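Local coordinates for secreted effector protein sseI (Salmonella enterica subsp. enterica serovar Typhimurium, PDB 4G29) that acts as a secreted virulence effector of Salmonella, with a catalytic domain of papain-like fold that belongs to the cysteine protease superfamily, at residues N28-I31 and N32-M36; T47-S50 and N51-E55; H99-N103 and R104-N108. All coordinates share one frame; numbering follows the deposited sequence.

How the contacts relate
Three local contacts illustrate how chemistry follows place in a fold. Contact 1 opens helix 29-36 at the surface, and contact 2 lies on the next helix, 42-55, partly buried against the sheet; the two touch where I31 CD1 meets P48 CB. Contact 3 is a partly buried loop between strands 90-95 and 113-116. It meets contact 1 through H99 and I35 but does not touch contact 2, about 11 Å away between nearest atoms, on the far side of the chain's centre. Helical bonds dominate contacts 1 and 2, with a capping asparagine in the first, whereas contact 3 depends on one doubly used carbonyl and a Met-aromatic pair.

Contact 1 (N28-I31 and N32-M36); sequences NPII and NNKIM
The two C=O groups of N28, one in the backbone and one in the side chain, hold the first turn of helix 29-36 from its N-cap. N28 O receives N32 N at 2.8 Å. I31 N lies in the plane of the side-chain carbonyl, on a lone pair of N28 OD1, at 2.8 Å and with an N-H...O angle of 171°. CG of N28 is anti to the backbone N (chi1 -180°), which places the amide beside the first turn, and chi2 (-81°) then turns OD1 to the N-H of I31. P29 O accepts from N33 N. I30 O accepts from K34 N at 3.0 Å, and a water joins the same oxygen to N33 ND2, 2.8 Å from that nitrogen. Alongside this, CG2 of I30 runs next to CE of the extended K34 chain (4.0 Å), whose NZ goes on to S44 OG. One residue on, the I31 and I35 side chains lie aslant, CG2 of I31 3.7 Å from CD1 of I35. These isoleucines face helix 18-26, I31 against L25 and I35 against L22 and K26. The chemistry is that of a helix start: the N-H of I31, with no carbonyl one turn back within the helix, is satisfied by the cap, while the isoleucine flank packs on helix 18-26 and, at I35, also on the loop residues V96, H99 and P112.

Contact 2 (T47-S50 and N51-E55); sequences TPVS and NFMNE
N51 folds back over T47 one turn earlier, with CG anti to its own carbonyl carbon (chi1 -70°). Its CB rests on the backbone oxygens of P48 (3.5 Å) and T47 (3.6 Å), and CG then passes 3.3 Å from T47 O. At the tip the amide divides: ND2 lies alongside CG2 of T47, 4.0 Å away, while OD1 takes a bond from a water at 2.7 Å. That water also reaches S50 OG, a hydroxyl hydrogen-bonded in addition to Y63 OH on strand 61-69. Beneath the side chain, N51 N donates to T47 O with an N-H...O angle of 171°, and F52, M53 and N54 repeat the bond to P48, V49 and S50. P48 brings no N-H of its own, and the helix is kinked there. This is helix 42-55, in the papain-like fold the helix that packs on the sheet and probably carries the catalytic cysteine, C42, at its start. The inward face is largely apolar, apart from the S50 hydroxyl. CG of M53, a selenomethionine, sits only 3.1 Å from V49 O, and the M53 and V49 side chains cross at a slant, the selenium 4.0 Å from CG1 of V49. Both press on F94 of strand 90-95 and V83 of strand 78-87. F52, with CG anti to its backbone N, swings to another flank, where its ring meets L25 and E24 of helix 18-26 as well as F94.

Contact 3 (H99-N103 and R104-N108); sequences HQFEN and RGMSN
F101 and M106 both have CG anti to the carbonyl carbon (chi1 -59° in F101), and across the turn their side chains lie side by side, pointing the same way. A bend near the end of M106, a selenomethionine (chi3 -99°), then turns its CE onto the root of the ring, 3.6 Å from F101 CG. The selenium lies 5.1 Å from the ring centroid, 34° off the normal, an oblique Met-aromatic contact. CD of R104 approaches from the turn, meeting F101 CD1 at 4.2 Å and Q100 O at 3.5 Å. A type I beta turn from F101 to R104 sets this up within the loop between strands 90-95 and 113-116. F101 O is gripped twice, by R104 N at 2.8 Å and M106 N at 3.3 Å, from opposite faces of its carbonyl plane, which ties the residues after the turn back to its start. The site beside this loop is probably catalytic: H80, which with C42 and D95 has the geometry of a Cys-His-Asp triad, packs edge-to-face with the F101 ring, and its ND1 is hydrogen-bonded to Q100 NE2. CG of Q100 in turn covers one face of the F101 ring, over its centre. Two CA-H...O contacts close the outer side, E102 CA to M106 O and S107 CA to E102 O (3.2 Å). A water donates to both E102 OE2 and S107 O, each 2.7 Å from it.

Contact 1 (N28-I31 and N32-M36)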
ATOM      1  N   ASN A  28       8.708  -6.321  17.854  1.00 24.69           N
ATOM      2  CA  ASN A  28       9.141  -7.539  17.184  1.00 24.81           C
ATOM      3  C   ASN A  28      10.422  -7.212  16.420  1.00 23.97           C
ATOM      4  O   ASN A  28      10.400  -6.393  15.504  1.00 21.68           O
ATOM      5  CB  ASN A  28       8.079  -7.997  16.204  1.00 22.97           C
ATOM      6  CG  ASN A  28       8.476  -9.269  15.477  1.00 24.81           C
ATOM      7  OD1 ASN A  28       9.226  -9.225  14.516  1.00 22.28           O
ATOM      8  ND2 ASN A  28       7.997 -10.398  15.934  1.00 22.90           N
ATOM      9  N   PRO A  29      11.517  -7.915  16.728  1.00 24.76           N
ATOM     10  CA  PRO A  29      12.797  -7.501  16.149  1.00 24.52           C
ATOM     11  C   PRO A  29      12.888  -7.666  14.613  1.00 22.93           C
ATOM     12  O   PRO A  29      13.534  -6.869  13.937  1.00 24.15           O
ATOM     13  CB  PRO A  29      13.819  -8.388  16.820  1.00 26.20           C
ATOM     14  CG  PRO A  29      13.105  -9.317  17.704  1.00 28.71           C
ATOM     15  CD  PRO A  29      11.649  -8.971  17.755  1.00 26.40           C
ATOM     16  N   ILE A  30      12.210  -8.684  14.080  1.00 22.20           N
ATOM     17  CA  ILE A  30      12.185  -8.900  12.632  1.00 20.87           C
ATOM     18  C   ILE A  30      11.360  -7.767  11.943  1.00 19.98           C
ATOM     19  O   ILE A  30      11.806  -7.151  10.921  1.00 18.76           O
ATOM     20  CB  ILE A  30      11.628 -10.291  12.331  1.00 21.47           C
ATOM     21  CG1 ILE A  30      12.639 -11.381  12.748  1.00 20.68           C
ATOM     22  CG2 ILE A  30      11.281 -10.412  10.847  1.00 21.42           C
ATOM     23  CD1 ILE A  30      12.131 -12.784  12.721  1.00 25.46           C
ATOM     24  N   ILE A  31      10.173  -7.488  12.499  1.00 20.51           N
ATOM     25  CA  ILE A  31       9.349  -6.372  11.956  1.00 19.18           C
ATOM     26  C   ILE A  31      10.056  -5.015  12.130  1.00 18.33           C
ATOM     27  O   ILE A  31      10.055  -4.197  11.201  1.00 20.49           O
ATOM     28  CB  ILE A  31       7.904  -6.336  12.509  1.00 20.01           C
ATOM     29  CG1 ILE A  31       7.169  -7.650  12.163  1.00 21.11           C
ATOM     30  CG2 ILE A  31       7.165  -5.044  12.043  1.00 20.44           C
ATOM     31  CD1 ILE A  31       5.795  -7.801  12.717  1.00 26.47           C
ATOM     32  N   ASN A  32      10.667  -4.781  13.282  1.00 20.59           N
ATOM     33  CA  ASN A  32      11.434  -3.586  13.504  1.00 21.40           C
ATOM     34  C   ASN A  32      12.513  -3.396  12.423  1.00 21.28           C
ATOM     35  O   ASN A  32      12.651  -2.306  11.883  1.00 21.44           O
ATOM     36  CB  ASN A  32      12.101  -3.594  14.877  1.00 22.71           C
ATOM     37  CG  ASN A  32      12.704  -2.266  15.190  1.00 26.97           C
ATOM     38  OD1 ASN A  32      12.049  -1.227  15.050  1.00 31.03           O
ATOM     39  ND2 ASN A  32      13.977  -2.270  15.496  1.00 32.37           N
ATOM     40  N   ASN A  33      13.226  -4.461  12.088  1.00 22.63           N
ATOM     41  CA  ASN A  33      14.291  -4.347  11.078  1.00 23.14           C
ATOM     42  C   ASN A  33      13.731  -4.079   9.707  1.00 22.76           C
ATOM     43  O   ASN A  33      14.317  -3.324   8.941  1.00 22.57           O
ATOM     44  CB  ASN A  33      15.184  -5.538  10.994  1.00 26.56           C
ATOM     45  CG  ASN A  33      16.199  -5.414   9.813  1.00 31.54           C
ATOM     46  OD1 ASN A  33      17.015  -4.466   9.769  1.00 37.14           O
ATOM     47  ND2 ASN A  33      16.069  -6.301   8.815  1.00 36.39           N
ATOM     48  N   LYS A  34      12.543  -4.615   9.416  1.00 20.35           N
ATOM     49  CA  LYS A  34      11.947  -4.405   8.110  1.00 19.93           C
ATOM     50  C   LYS A  34      11.355  -2.986   7.997  1.00 19.60           C
ATOM     51  O   LYS A  34      11.349  -2.387   6.938  1.00 20.08           O
ATOM     52  CB  LYS A  34      10.896  -5.478   7.867  1.00 20.09           C
ATOM     53  CG  LYS A  34      11.517  -6.837   7.553  1.00 23.11           C
ATOM     54  CD  LYS A  34      10.490  -7.882   7.241  1.00 23.47           C
ATOM     55  CE  LYS A  34      11.187  -9.235   7.000  1.00 26.60           C
ATOM     56  NZ  LYS A  34      10.261 -10.323   6.466  1.00 32.79           N
ATOM     57  N   ILE A  35      10.889  -2.421   9.097  1.00 19.52           N
ATOM     58  CA  ILE A  35      10.456  -1.042   9.115  1.00 20.14           C
ATOM     59  C   ILE A  35      11.665  -0.108   9.026  1.00 21.62           C
ATOM     60  O   ILE A  35      11.598   0.946   8.422  1.00 22.45           O
ATOM     61  CB  ILE A  35       9.533  -0.738  10.344  1.00 20.85           C
ATOM     62  CG1 ILE A  35       8.235  -1.521  10.202  1.00 19.04           C
ATOM     63  CG2 ILE A  35       9.276   0.741  10.466  1.00 22.71           C
ATOM     64  CD1 ILE A  35       7.297  -1.372  11.442  1.00 20.15           C
HETATM   65  N   MSE A  36      12.764  -0.462   9.662  1.00 20.64           N
HETATM   66  CA  MSE A  36      13.965   0.347   9.512  1.00 21.03           C
HETATM   67  C   MSE A  36      14.526   0.312   8.104  1.00 20.81           C
HETATM   68  O   MSE A  36      15.085   1.298   7.621  1.00 21.83           O
HETATM   69  CB  MSE A  36      15.043  -0.112  10.520  1.00 21.93           C
HETATM   70  CG  MSE A  36      16.074   0.911  10.733  1.00 25.12           C
HETATM   71 SE   MSE A  36      17.401   0.471  12.062  1.00 31.14          SE
HETATM   72  CE  MSE A  36      16.160  -0.028  13.426  1.00 33.22           C
TER
HETATM   73  O   HOH W   1      14.445  -8.382   9.643  1.00 34.67           O

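Contact 2 (T47-S50 and N51-E55)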
ATOM      1  N   THR A  47       1.552 -11.018   5.555  1.00 18.45           N
ATOM      2  CA  THR A  47       1.047 -12.037   6.462  1.00 19.08           C
ATOM      3  C   THR A  47       1.214 -11.586   7.914  1.00 18.44           C
ATOM      4  O   THR A  47       0.239 -11.617   8.708  1.00 18.94           O
ATOM      5  CB  THR A  47       1.645 -13.390   6.140  1.00 20.22           C
ATOM      6  OG1 THR A  47       1.114 -13.813   4.877  1.00 22.23           O
ATOM      7  CG2 THR A  47       1.361 -14.410   7.247  1.00 22.03           C
ATOM      8  N   PRO A  48       2.433 -11.123   8.301  1.00 20.25           N
ATOM      9  CA  PRO A  48       2.567 -10.733   9.681  1.00 20.72           C
ATOM     10  C   PRO A  48       1.673  -9.578  10.119  1.00 20.27           C
ATOM     11  O   PRO A  48       1.072  -9.609  11.202  1.00 20.01           O
ATOM     12  CB  PRO A  48       4.033 -10.328   9.808  1.00 22.37           C
ATOM     13  CG  PRO A  48       4.702 -10.764   8.560  1.00 21.47           C
ATOM     14  CD  PRO A  48       3.729 -11.274   7.605  1.00 18.95           C
ATOM     15  N   VAL A  49       1.551  -8.572   9.270  1.00 19.58           N
ATOM     16  CA  VAL A  49       0.647  -7.449   9.533  1.00 17.92           C
ATOM     17  C   VAL A  49      -0.805  -7.892   9.611  1.00 19.14           C
ATOM     18  O   VAL A  49      -1.545  -7.409  10.532  1.00 19.30           O
ATOM     19  CB  VAL A  49       0.866  -6.277   8.534  1.00 18.45           C
ATOM     20  CG1 VAL A  49      -0.238  -5.191   8.631  1.00 19.85           C
ATOM     21  CG2 VAL A  49       2.233  -5.672   8.780  1.00 19.82           C
ATOM     22  N   SER A  50      -1.253  -8.740   8.693  1.00 19.14           N
ATOM     23  CA  SER A  50      -2.612  -9.322   8.788  1.00 19.05           C
ATOM     24  C   SER A  50      -2.820 -10.069  10.111  1.00 20.30           C
ATOM     25  O   SER A  50      -3.859  -9.898  10.783  1.00 20.89           O
ATOM     26  CB  SER A  50      -2.844 -10.281   7.614  1.00 20.82           C
ATOM     27  OG  SER A  50      -4.104 -10.917   7.751  1.00 25.90           O
ATOM     28  N   ASN A  51      -1.863 -10.935  10.490  1.00 18.81           N
ATOM     29  CA  ASN A  51      -1.989 -11.640  11.775  1.00 21.39           C
ATOM     30  C   ASN A  51      -2.149 -10.654  12.934  1.00 21.46           C
ATOM     31  O   ASN A  51      -2.943 -10.875  13.838  1.00 22.19           O
ATOM     32  CB  ASN A  51      -0.756 -12.511  12.013  1.00 21.79           C
ATOM     33  CG  ASN A  51      -0.687 -13.711  11.083  1.00 21.23           C
ATOM     34  OD1 ASN A  51      -1.640 -14.005  10.331  1.00 22.69           O
ATOM     35  ND2 ASN A  51       0.446 -14.407  11.104  1.00 20.69           N
ATOM     36  N   PHE A  52      -1.335  -9.607  12.912  1.00 21.01           N
ATOM     37  CA  PHE A  52      -1.368  -8.564  13.928  1.00 20.94           C
ATOM     38  C   PHE A  52      -2.751  -7.907  14.011  1.00 21.75           C
ATOM     39  O   PHE A  52      -3.339  -7.770  15.087  1.00 24.88           O
ATOM     40  CB  PHE A  52      -0.291  -7.511  13.679  1.00 20.82           C
ATOM     41  CG  PHE A  52      -0.267  -6.440  14.722  1.00 22.76           C
ATOM     42  CD1 PHE A  52       0.379  -6.641  15.923  1.00 26.17           C
ATOM     43  CD2 PHE A  52      -0.959  -5.244  14.532  1.00 26.21           C
ATOM     44  CE1 PHE A  52       0.364  -5.640  16.894  1.00 29.06           C
ATOM     45  CE2 PHE A  52      -1.003  -4.271  15.519  1.00 25.66           C
ATOM     46  CZ  PHE A  52      -0.326  -4.464  16.675  1.00 28.06           C
HETATM   47  N   MSE A  53      -3.240  -7.463  12.868  1.00 22.63           N
HETATM   48  CA  MSE A  53      -4.530  -6.803  12.795  1.00 22.69           C
HETATM   49  C   MSE A  53      -5.671  -7.695  13.281  1.00 24.05           C
HETATM   50  O   MSE A  53      -6.555  -7.242  14.053  1.00 25.70           O
HETATM   51  CB  MSE A  53      -4.761  -6.311  11.346  1.00 21.49           C
HETATM   52  CG  MSE A  53      -3.773  -5.223  10.894  1.00 23.58           C
HETATM   53 SE   MSE A  53      -4.151  -4.775   9.065  1.00 28.00          SE
HETATM   54  CE  MSE A  53      -5.868  -4.041   9.294  1.00 24.34           C
ATOM     55  N   ASN A  54      -5.632  -8.964  12.925  1.00 24.06           N
ATOM     56  CA  ASN A  54      -6.667  -9.900  13.277  1.00 27.36           C
ATOM     57  C   ASN A  54      -6.676 -10.070  14.778  1.00 28.98           C
ATOM     58  O   ASN A  54      -7.720 -10.061  15.420  1.00 30.26           O
ATOM     59  CB  ASN A  54      -6.472 -11.227  12.548  1.00 27.66           C
ATOM     60  CG  ASN A  54      -7.377 -12.288  13.056  1.00 34.41           C
ATOM     61  OD1 ASN A  54      -8.568 -12.292  12.768  1.00 38.59           O
ATOM     62  ND2 ASN A  54      -6.821 -13.211  13.826  1.00 39.06           N
ATOM     63  N   GLU A  55      -5.491 -10.163  15.353  1.00 29.10           N
ATOM     64  CA  GLU A  55      -5.425 -10.379  16.784  1.00 32.38           C
ATOM     65  C   GLU A  55      -5.844  -9.098  17.573  1.00 32.01           C
ATOM     66  O   GLU A  55      -6.286  -9.161  18.698  1.00 35.52           O
ATOM     67  CB  GLU A  55      -4.048 -10.903  17.136  1.00 32.93           C
ATOM     68  CG  GLU A  55      -4.051 -11.635  18.471  1.00 35.33           C
ATOM     69  CD  GLU A  55      -3.760 -10.708  19.604  1.00 40.92           C
ATOM     70  OE1 GLU A  55      -3.162  -9.630  19.315  1.00 40.65           O
ATOM     71  OE2 GLU A  55      -4.133 -11.039  20.762  1.00 34.96           O
TER
HETATM   72  O   HOH W   2      -3.909 -13.229   9.066  1.00 31.16           O

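Contact 3 (H99-N103 and R104-N108)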
ATOM      1  N   HIS A  99       7.322   4.029   3.289  1.00 20.39           N
ATOM      2  CA  HIS A  99       8.517   4.845   3.220  1.00 22.08           C
ATOM      3  C   HIS A  99       9.646   4.249   2.418  1.00 24.15           C
ATOM      4  O   HIS A  99      10.685   4.948   2.226  1.00 25.60           O
ATOM      5  CB  HIS A  99       9.041   5.282   4.577  1.00 24.05           C
ATOM      6  CG  HIS A  99       9.192   4.152   5.526  1.00 20.77           C
ATOM      7  ND1 HIS A  99      10.387   3.830   6.132  1.00 26.58           N
ATOM      8  CD2 HIS A  99       8.314   3.204   5.885  1.00 17.41           C
ATOM      9  CE1 HIS A  99      10.187   2.778   6.918  1.00 22.12           C
ATOM     10  NE2 HIS A  99       8.943   2.369   6.762  1.00 24.84           N
ATOM     11  N   GLN A 100       9.463   3.035   1.895  1.00 23.70           N
ATOM     12  CA  GLN A 100      10.398   2.541   0.876  1.00 25.34           C
ATOM     13  C   GLN A 100      10.510   3.489  -0.339  1.00 25.93           C
ATOM     14  O   GLN A 100      11.491   3.439  -1.050  1.00 28.20           O
ATOM     15  CB  GLN A 100      10.116   1.118   0.440  1.00 25.05           C
ATOM     16  CG  GLN A 100       8.932   0.930  -0.458  1.00 24.10           C
ATOM     17  CD  GLN A 100       8.946  -0.354  -1.265  1.00 28.27           C
ATOM     18  OE1 GLN A 100      10.009  -0.840  -1.668  1.00 29.63           O
ATOM     19  NE2 GLN A 100       7.749  -0.851  -1.616  1.00 28.13           N
ATOM     20  N   PHE A 101       9.523   4.363  -0.528  1.00 25.05           N
ATOM     21  CA  PHE A 101       9.464   5.310  -1.650  1.00 26.90           C
ATOM     22  C   PHE A 101      10.003   6.711  -1.351  1.00 28.04           C
ATOM     23  O   PHE A 101      10.109   7.561  -2.268  1.00 29.66           O
ATOM     24  CB  PHE A 101       8.026   5.405  -2.183  1.00 25.05           C
ATOM     25  CG  PHE A 101       7.490   4.097  -2.652  1.00 25.17           C
ATOM     26  CD1 PHE A 101       8.155   3.402  -3.631  1.00 25.21           C
ATOM     27  CD2 PHE A 101       6.349   3.558  -2.088  1.00 24.12           C
ATOM     28  CE1 PHE A 101       7.727   2.179  -4.070  1.00 27.55           C
ATOM     29  CE2 PHE A 101       5.871   2.344  -2.510  1.00 24.79           C
ATOM     30  CZ  PHE A 101       6.550   1.642  -3.490  1.00 21.16           C
ATOM     31  N   GLU A 102      10.364   6.954  -0.094  1.00 30.32           N
ATOM     32  CA  GLU A 102      10.852   8.284   0.342  1.00 33.49           C
ATOM     33  C   GLU A 102      11.928   8.861  -0.558  1.00 37.62           C
ATOM     34  O   GLU A 102      11.916  10.079  -0.880  1.00 39.39           O
ATOM     35  CB  GLU A 102      11.396   8.213   1.767  1.00 33.48           C
ATOM     36  CG  GLU A 102      11.559   9.584   2.414  1.00 36.41           C
ATOM     37  CD  GLU A 102      12.255   9.514   3.770  1.00 41.23           C
ATOM     38  OE1 GLU A 102      12.830   8.441   4.091  1.00 40.64           O
ATOM     39  OE2 GLU A 102      12.234  10.546   4.501  1.00 43.07           O
ATOM     40  N   ASN A 103      12.847   7.997  -0.951  1.00 39.89           N
ATOM     41  CA  ASN A 103      13.976   8.355  -1.787  1.00 44.40           C
ATOM     42  C   ASN A 103      13.768   8.077  -3.283  1.00 45.88           C
ATOM     43  O   ASN A 103      14.747   8.107  -4.037  1.00 48.70           O
ATOM     44  CB  ASN A 103      15.230   7.636  -1.262  1.00 46.78           C
ATOM     45  CG  ASN A 103      15.650   8.141   0.124  1.00 48.98           C
ATOM     46  OD1 ASN A 103      15.740   9.346   0.347  1.00 56.17           O
ATOM     47  ND2 ASN A 103      15.874   7.224   1.070  1.00 50.13           N
ATOM     48  N   ARG A 104      12.512   7.847  -3.703  1.00 44.81           N
ATOM     49  CA  ARG A 104      12.152   7.545  -5.114  1.00 45.63           C
ATOM     50  C   ARG A 104      11.095   8.463  -5.702  1.00 45.29           C
ATOM     51  O   ARG A 104      10.233   8.027  -6.462  1.00 46.00           O
ATOM     52  CB  ARG A 104      11.656   6.115  -5.209  1.00 45.11           C
ATOM     53  CG  ARG A 104      12.719   5.167  -4.802  1.00 48.12           C
ATOM     54  CD  ARG A 104      12.193   3.812  -4.505  1.00 49.83           C
ATOM     55  NE  ARG A 104      13.326   2.963  -4.137  1.00 55.50           N
ATOM     56  CZ  ARG A 104      13.464   1.687  -4.490  1.00 59.32           C
ATOM     57  NH1 ARG A 104      12.527   1.084  -5.228  1.00 60.34           N
ATOM     58  NH2 ARG A 104      14.538   1.011  -4.099  1.00 61.39           N
ATOM     59  N   GLY A 105      11.152   9.733  -5.329  1.00 45.95           N
ATOM     60  CA  GLY A 105      10.211  10.726  -5.816  1.00 45.50           C
ATOM     61  C   GLY A 105       8.901  10.751  -5.072  1.00 43.10           C
ATOM     62  O   GLY A 105       7.936  11.330  -5.551  1.00 44.81           O
HETATM   63  N   MSE A 106       8.845  10.126  -3.896  1.00 40.77           N
HETATM   64  CA  MSE A 106       7.689  10.248  -3.034  1.00 38.04           C
HETATM   65  C   MSE A 106       8.159  10.528  -1.613  1.00 37.97           C
HETATM   66  O   MSE A 106       7.899   9.770  -0.682  1.00 35.26           O
HETATM   67  CB  MSE A 106       6.804   8.993  -3.140  1.00 36.36           C
HETATM   68  CG  MSE A 106       6.294   8.838  -4.548  1.00 38.18           C
HETATM   69 SE   MSE A 106       5.138   7.273  -4.726  1.00 43.57          SE
HETATM   70  CE  MSE A 106       6.510   6.108  -5.477  1.00 47.70           C
ATOM     71  N   SER A 107       8.827  11.675  -1.466  1.00 39.70           N
ATOM     72  CA  SER A 107       9.465  12.024  -0.221  1.00 40.25           C
ATOM     73  C   SER A 107       8.493  12.223   0.911  1.00 39.00           C
ATOM     74  O   SER A 107       8.899  12.139   2.085  1.00 38.96           O
ATOM     75  CB  SER A 107      10.295  13.297  -0.370  1.00 43.03           C
ATOM     76  OG  SER A 107       9.433  14.423  -0.394  1.00 45.22           O
ATOM     77  N   ASN A 108       7.240  12.525   0.588  1.00 37.64           N
ATOM     78  CA  ASN A 108       6.183  12.687   1.579  1.00 37.07           C
ATOM     79  C   ASN A 108       5.814  11.385   2.293  1.00 34.90           C
ATOM     80  O   ASN A 108       5.258  11.404   3.396  1.00 34.65           O
ATOM     81  CB  ASN A 108       4.940  13.333   0.944  1.00 38.46           C
ATOM     82  CG  ASN A 108       5.167  14.819   0.540  1.00 43.20           C
ATOM     83  OD1 ASN A 108       5.960  15.540   1.164  1.00 48.88           O
ATOM     84  ND2 ASN A 108       4.466  15.272  -0.502  1.00 47.15           N
TER
HETATM   85  O   HOH W   3      11.049  12.821   3.576  1.00 19.54           O